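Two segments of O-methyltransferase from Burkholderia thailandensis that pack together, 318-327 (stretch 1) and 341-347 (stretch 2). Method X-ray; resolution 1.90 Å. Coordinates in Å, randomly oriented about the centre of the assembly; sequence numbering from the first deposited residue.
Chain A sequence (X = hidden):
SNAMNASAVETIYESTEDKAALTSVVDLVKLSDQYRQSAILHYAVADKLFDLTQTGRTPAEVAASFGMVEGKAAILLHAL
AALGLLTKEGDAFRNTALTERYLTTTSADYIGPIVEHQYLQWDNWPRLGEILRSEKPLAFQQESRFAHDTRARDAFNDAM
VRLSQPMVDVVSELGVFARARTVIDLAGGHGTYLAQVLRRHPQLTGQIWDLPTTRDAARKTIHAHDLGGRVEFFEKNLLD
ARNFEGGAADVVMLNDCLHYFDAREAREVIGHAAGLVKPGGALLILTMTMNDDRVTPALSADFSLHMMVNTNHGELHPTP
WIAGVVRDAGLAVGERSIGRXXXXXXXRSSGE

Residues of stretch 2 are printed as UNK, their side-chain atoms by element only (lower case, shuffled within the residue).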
ATOM      1  N   PRO A 318     -16.322   6.276 -20.003  1.00 15.40           N
ATOM      2  CA  PRO A 318     -15.626   7.379 -20.652  1.00 15.33           C
ATOM      3  C   PRO A 318     -16.449   8.651 -20.752  1.00 15.61           C
ATOM      4  O   PRO A 318     -17.638   8.615 -21.056  1.00 15.52           O
ATOM      5  CB  PRO A 318     -15.280   6.839 -22.038  1.00 16.11           C
ATOM      6  CG  PRO A 318     -15.274   5.302 -21.866  1.00 16.91           C
ATOM      7  CD  PRO A 318     -16.301   5.032 -20.813  1.00 15.79           C
ATOM      8  N   THR A 319     -15.771   9.774 -20.544  1.00 14.92           N
ATOM      9  CA  THR A 319     -16.415  11.070 -20.542  1.00 14.76           C
ATOM     10  C   THR A 319     -17.032  11.437 -21.878  1.00 14.83           C
ATOM     11  O   THR A 319     -18.134  11.950 -21.890  1.00 13.93           O
ATOM     12  CB  THR A 319     -15.425  12.147 -20.001  1.00 14.25           C
ATOM     13  OG1 THR A 319     -14.899  11.668 -18.743  1.00 15.29           O
ATOM     14  CG2 THR A 319     -16.142  13.481 -19.806  1.00 14.52           C
ATOM     15  N   PRO A 320     -16.335  11.185 -23.003  1.00 14.45           N
ATOM     16  CA  PRO A 320     -16.982  11.419 -24.285  1.00 14.97           C
ATOM     17  C   PRO A 320     -18.215  10.552 -24.517  1.00 15.30           C
ATOM     18  O   PRO A 320     -19.139  10.980 -25.217  1.00 14.68           O
ATOM     19  CB  PRO A 320     -15.893  11.077 -25.323  1.00 14.74           C
ATOM     20  CG  PRO A 320     -14.596  11.250 -24.567  1.00 14.70           C
ATOM     21  CD  PRO A 320     -14.932  10.770 -23.171  1.00 14.85           C
ATOM     22  N   TRP A 321     -18.239   9.351 -23.942  1.00 15.30           N
ATOM     23  CA  TRP A 321     -19.407   8.473 -24.086  1.00 15.49           C
ATOM     24  C   TRP A 321     -20.586   9.062 -23.295  1.00 15.82           C
ATOM     25  O   TRP A 321     -21.710   9.138 -23.808  1.00 14.67           O
ATOM     26  CB  TRP A 321     -19.098   7.052 -23.606  1.00 16.19           C
ATOM     27  CG  TRP A 321     -20.265   6.152 -23.697  1.00 15.72           C
ATOM     28  CD1 TRP A 321     -20.685   5.455 -24.783  1.00 18.38           C
ATOM     29  CD2 TRP A 321     -21.173   5.859 -22.649  1.00 15.82           C
ATOM     30  NE1 TRP A 321     -21.821   4.743 -24.476  1.00 16.94           N
ATOM     31  CE2 TRP A 321     -22.155   5.004 -23.171  1.00 18.54           C
ATOM     32  CE3 TRP A 321     -21.276   6.276 -21.327  1.00 14.41           C
ATOM     33  CZ2 TRP A 321     -23.207   4.513 -22.398  1.00 15.29           C
ATOM     34  CZ3 TRP A 321     -22.324   5.768 -20.553  1.00 17.78           C
ATOM     35  CH2 TRP A 321     -23.261   4.889 -21.096  1.00 17.20           C
ATOM     36  N   ILE A 322     -20.321   9.487 -22.062  1.00 15.44           N
ATOM     37  CA  ILE A 322     -21.352  10.172 -21.269  1.00 15.60           C
ATOM     38  C   ILE A 322     -21.892  11.402 -22.028  1.00 14.94           C
ATOM     39  O   ILE A 322     -23.104  11.601 -22.130  1.00 13.69           O
ATOM     40  CB  ILE A 322     -20.845  10.580 -19.861  1.00 15.56           C
ATOM     41  CG1 ILE A 322     -20.445   9.328 -19.067  1.00 14.97           C
ATOM     42  CG2 ILE A 322     -21.937  11.375 -19.135  1.00 13.98           C
ATOM     43  CD1 ILE A 322     -19.628   9.571 -17.710  1.00 10.91           C
ATOM     44  N   ALA A 323     -20.988  12.219 -22.560  1.00 14.73           N
ATOM     45  CA  ALA A 323     -21.401  13.399 -23.269  1.00 14.16           C
ATOM     46  C   ALA A 323     -22.282  13.063 -24.460  1.00 14.07           C
ATOM     47  O   ALA A 323     -23.276  13.767 -24.713  1.00 14.74           O
ATOM     48  CB  ALA A 323     -20.175  14.255 -23.690  1.00 14.30           C
ATOM     49  N   GLY A 324     -21.962  11.986 -25.187  1.00 14.10           N
ATOM     50  CA  GLY A 324     -22.784  11.553 -26.328  1.00 14.18           C
ATOM     51  C   GLY A 324     -24.175  11.124 -25.893  1.00 14.00           C
ATOM     52  O   GLY A 324     -25.151  11.428 -26.580  1.00 14.69           O
ATOM     53  N   VAL A 325     -24.284  10.476 -24.729  1.00 13.93           N
ATOM     54  CA  VAL A 325     -25.605  10.091 -24.214  1.00 14.16           C
ATOM     55  C   VAL A 325     -26.484  11.319 -23.902  1.00 15.08           C
ATOM     56  O   VAL A 325     -27.671  11.381 -24.250  1.00 15.04           O
ATOM     57  CB  VAL A 325     -25.512   9.182 -22.990  1.00 14.36           C
ATOM     58  CG1 VAL A 325     -26.929   8.855 -22.512  1.00 13.67           C
ATOM     59  CG2 VAL A 325     -24.728   7.886 -23.323  1.00 15.12           C
ATOM     60  N   VAL A 326     -25.875  12.340 -23.314  1.00 14.88           N
ATOM     61  CA  VAL A 326     -26.578  13.594 -23.039  1.00 14.49           C
ATOM     62  C   VAL A 326     -27.062  14.258 -24.340  1.00 16.31           C
ATOM     63  O   VAL A 326     -28.223  14.711 -24.419  1.00 15.11           O
ATOM     64  CB  VAL A 326     -25.678  14.544 -22.181  1.00 14.41           C
ATOM     65  CG1 VAL A 326     -26.365  15.902 -21.918  1.00 11.37           C
ATOM     66  CG2 VAL A 326     -25.320  13.866 -20.855  1.00 16.30           C
ATOM     67  N   ARG A 327     -26.196  14.293 -25.354  1.00 17.67           N
ATOM     68  CA  ARG A 327     -26.609  14.778 -26.683  1.00 19.51           C
ATOM     69  C   ARG A 327     -27.746  13.952 -27.273  1.00 19.82           C
ATOM     70  O   ARG A 327     -28.712  14.515 -27.760  1.00 19.04           O
ATOM     71  CB  ARG A 327     -25.447  14.793 -27.676  1.00 20.31           C
ATOM     72  CG  ARG A 327     -24.458  15.823 -27.362  1.00 21.78           C
ATOM     73  CD  ARG A 327     -23.476  16.072 -28.523  1.00 25.83           C
ATOM     74  NE  ARG A 327     -22.333  16.785 -27.952  1.00 27.04           N
ATOM     75  CZ  ARG A 327     -21.236  16.212 -27.472  1.00 29.81           C
ATOM     76  NH1 ARG A 327     -21.034  14.903 -27.580  1.00 28.42           N
ATOM     77  NH2 ARG A 327     -20.312  16.984 -26.920  1.00 33.42           N
ATOM     78  N   UNK A 341     -11.566  15.896 -12.632  1.00 16.22           N
ATOM     79  CA  UNK A 341     -12.975  15.735 -12.947  1.00 16.06           C
ATOM     80  C   UNK A 341     -13.396  16.591 -14.139  1.00 14.23           C
ATOM     81  O   UNK A 341     -12.800  17.639 -14.437  1.00 14.82           O
ATOM     82  c   UNK A 341     -13.029  13.559  -8.879  1.00 31.13           C
ATOM     83  c   UNK A 341     -15.135  13.014  -9.862  1.00 29.76           C
ATOM     84  c   UNK A 341     -13.827  16.039 -11.694  1.00 16.67           C
ATOM     85  o   UNK A 341     -14.339  11.661  -8.107  1.00 37.97           O
ATOM     86  c   UNK A 341     -15.018  14.075 -10.730  1.00 26.77           C
ATOM     87  c   UNK A 341     -14.142  12.747  -8.954  1.00 30.43           C
ATOM     88  c   UNK A 341     -13.922  14.907 -10.718  1.00 19.93           C
ATOM     89  c   UNK A 341     -12.917  14.650  -9.785  1.00 28.56           C
ATOM     90  N   UNK A 342     -14.428  16.122 -14.837  1.00 13.81           N
ATOM     91  CA  UNK A 342     -15.129  16.897 -15.832  1.00 13.54           C
ATOM     92  C   UNK A 342     -16.566  17.116 -15.344  1.00 12.68           C
ATOM     93  O   UNK A 342     -17.260  16.170 -14.951  1.00 13.30           O
ATOM     94  c   UNK A 342     -15.142  16.172 -17.212  1.00 13.78           C
ATOM     95  o   UNK A 342     -13.784  15.986 -17.664  1.00 14.78           O
ATOM     96  c   UNK A 342     -15.943  16.958 -18.304  1.00 15.67           C
ATOM     97  N   UNK A 343     -17.003  18.357 -15.436  1.00 12.78           N
ATOM     98  CA  UNK A 343     -18.390  18.735 -15.255  1.00 12.93           C
ATOM     99  C   UNK A 343     -19.017  18.921 -16.635  1.00 13.36           C
ATOM    100  O   UNK A 343     -18.546  19.737 -17.457  1.00 14.29           O
ATOM    101  c   UNK A 343     -19.937  20.486 -14.142  1.00 14.05           C
ATOM    102  c   UNK A 343     -18.501  20.006 -14.409  1.00 13.26           C
ATOM    103  c   UNK A 343     -19.881  21.873 -13.478  1.00 18.19           C
ATOM    104  c   UNK A 343     -20.744  19.489 -13.256  1.00 16.31           C
ATOM    105  N   UNK A 344     -19.995  18.086 -16.932  1.00 13.70           N
ATOM    106  CA  UNK A 344     -20.758  18.185 -18.168  1.00 13.73           C
ATOM    107  C   UNK A 344     -22.045  18.905 -17.848  1.00 14.18           C
ATOM    108  O   UNK A 344     -22.672  18.639 -16.805  1.00 14.02           O
ATOM    109  c   UNK A 344     -20.359  14.496 -19.528  1.00 15.14           C
ATOM    110  c   UNK A 344     -19.846  15.970 -19.188  1.00 15.43           C
ATOM    111  c   UNK A 344     -21.056  16.806 -18.761  1.00 14.14           C
ATOM    112  c   UNK A 344     -19.138  16.604 -20.371  1.00 15.17           C
ATOM    113  N   UNK A 345     -22.418  19.837 -18.724  1.00 13.42           N
ATOM    114  CA  UNK A 345     -23.600  20.648 -18.531  1.00 14.10           C
ATOM    115  C   UNK A 345     -24.460  20.452 -19.781  1.00 14.77           C
ATOM    116  O   UNK A 345     -24.146  20.952 -20.867  1.00 15.10           O
ATOM    117  c   UNK A 345     -24.466  23.053 -18.050  1.00 14.82           C
ATOM    118  c   UNK A 345     -20.775  22.656 -17.524  1.00 21.59           C
ATOM    119  c   UNK A 345     -22.240  22.308 -17.101  1.00 17.54           C
ATOM    120  c   UNK A 345     -23.218  22.145 -18.289  1.00 14.50           C
ATOM    121  N   UNK A 346     -25.560  19.747 -19.630  1.00 14.33           N
ATOM    122  CA  UNK A 346     -26.499  19.586 -20.704  1.00 14.78           C
ATOM    123  C   UNK A 346     -27.612  20.591 -20.660  1.00 16.20           C
ATOM    124  O   UNK A 346     -28.430  20.583 -19.743  1.00 18.07           O
ATOM    125  N   UNK A 347     -27.722  21.422 -21.678  1.00 16.26           N
ATOM    126  CA  UNK A 347     -28.663  22.523 -21.623  1.00 17.61           C
ATOM    127  C   UNK A 347     -29.865  22.250 -22.536  1.00 17.54           C
ATOM    128  O   UNK A 347     -29.677  21.883 -23.700  1.00 16.59           O
ATOM    129  o   UNK A 347     -25.575  25.919 -22.191  1.00 29.60           O
ATOM    130  c   UNK A 347     -26.525  23.920 -21.221  1.00 21.51           C
ATOM    131  c   UNK A 347     -25.420  24.726 -21.933  1.00 27.74           C
ATOM    132  c   UNK A 347     -27.904  23.796 -22.010  1.00 19.15           C
ATOM    133  n   UNK A 347     -24.276  24.079 -22.180  1.00 23.89           N
TER

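Stretch 1 enters its helix through Pro318 at the N-cap position, whose O accepts a hydrogen bond from Ile322 N at 3.0 Å. Stretch 2 is a strand running nearly parallel to that helix, with 11° between their N-to-C directions and 9.3 Å between the axes at closest approach.

Position 341 carries eight side-chain atoms: one carbon leading into a six-carbon ring that bears one oxygen. Its CA-to-CB bond points away from the helix, and the side chain makes no contact with stretch 1. A hydroxylated six-membered ring identifies Tyr341.

Position 342 has three side-chain atoms, a CB carrying one oxygen and one carbon. Its CA-to-CB bond points toward the helix, and the branch carbon of 342 lies 3.8 Å from Thr319 CG2. A branched CB with these substituents could belong only to threonine, hence Thr342, and that carbon is CG2. This is a methyl-to-methyl contact; OG1 of both threonines is hydrogen-bonded elsewhere in the structure.

Position 343 shows four carbons, forked at the second; its CA-to-CB bond points away, and the side chain makes no contact with stretch 1. The fork beyond CB makes it Leu343.

Position 344 repeats the four-carbon pattern with the fork at the second carbon, but its CA-to-CB bond points toward the helix. One terminal carbon of 344 lies 3.5 Å from Ile322 CG2, 3.8 Å from Ala323 N and 4.2 Å from Ala323 CB. The residue is Leu344, with chi1 m and chi2 t, and the terminal carbon is CD1.

Position 345 also has four carbons, but here the fork is at the first and one arm is two carbons long, which distinguishes isoleucine from leucine. The CA-to-CB bond of Ile345 points away, and the residue touches a crystal neighbour.

Position 346 has no side-chain atoms, and its CA lies 3.9 Å from Val326 CG1; it is Gly346. An ideal CB would point toward the helix and fall 2.7 Å from Val326 CG1, a clash, so the bare CA is what the close approach accommodates.

Position 347 has three carbons, the third carrying one oxygen and one nitrogen: a terminal amide, Gln347. Its CA-to-CB bond points away, and its NE2 donates a weak hydrogen bond to Ile345 O at 3.4 Å.

The strand's alternation thus directs 342 and 344 at the helix, with the side-chain-free 346 continuing the same face. Leu344 has the largest covered area, 81 Å² of the 246 Å² buried in total, and its CD1 also lies 4.1 Å from Thr319 O. No hydrogen bond crosses between the stretches; the contact rests on close packing, chiefly of methyl groups.

Stretch 2, residues 341-347: YTLLIGQ
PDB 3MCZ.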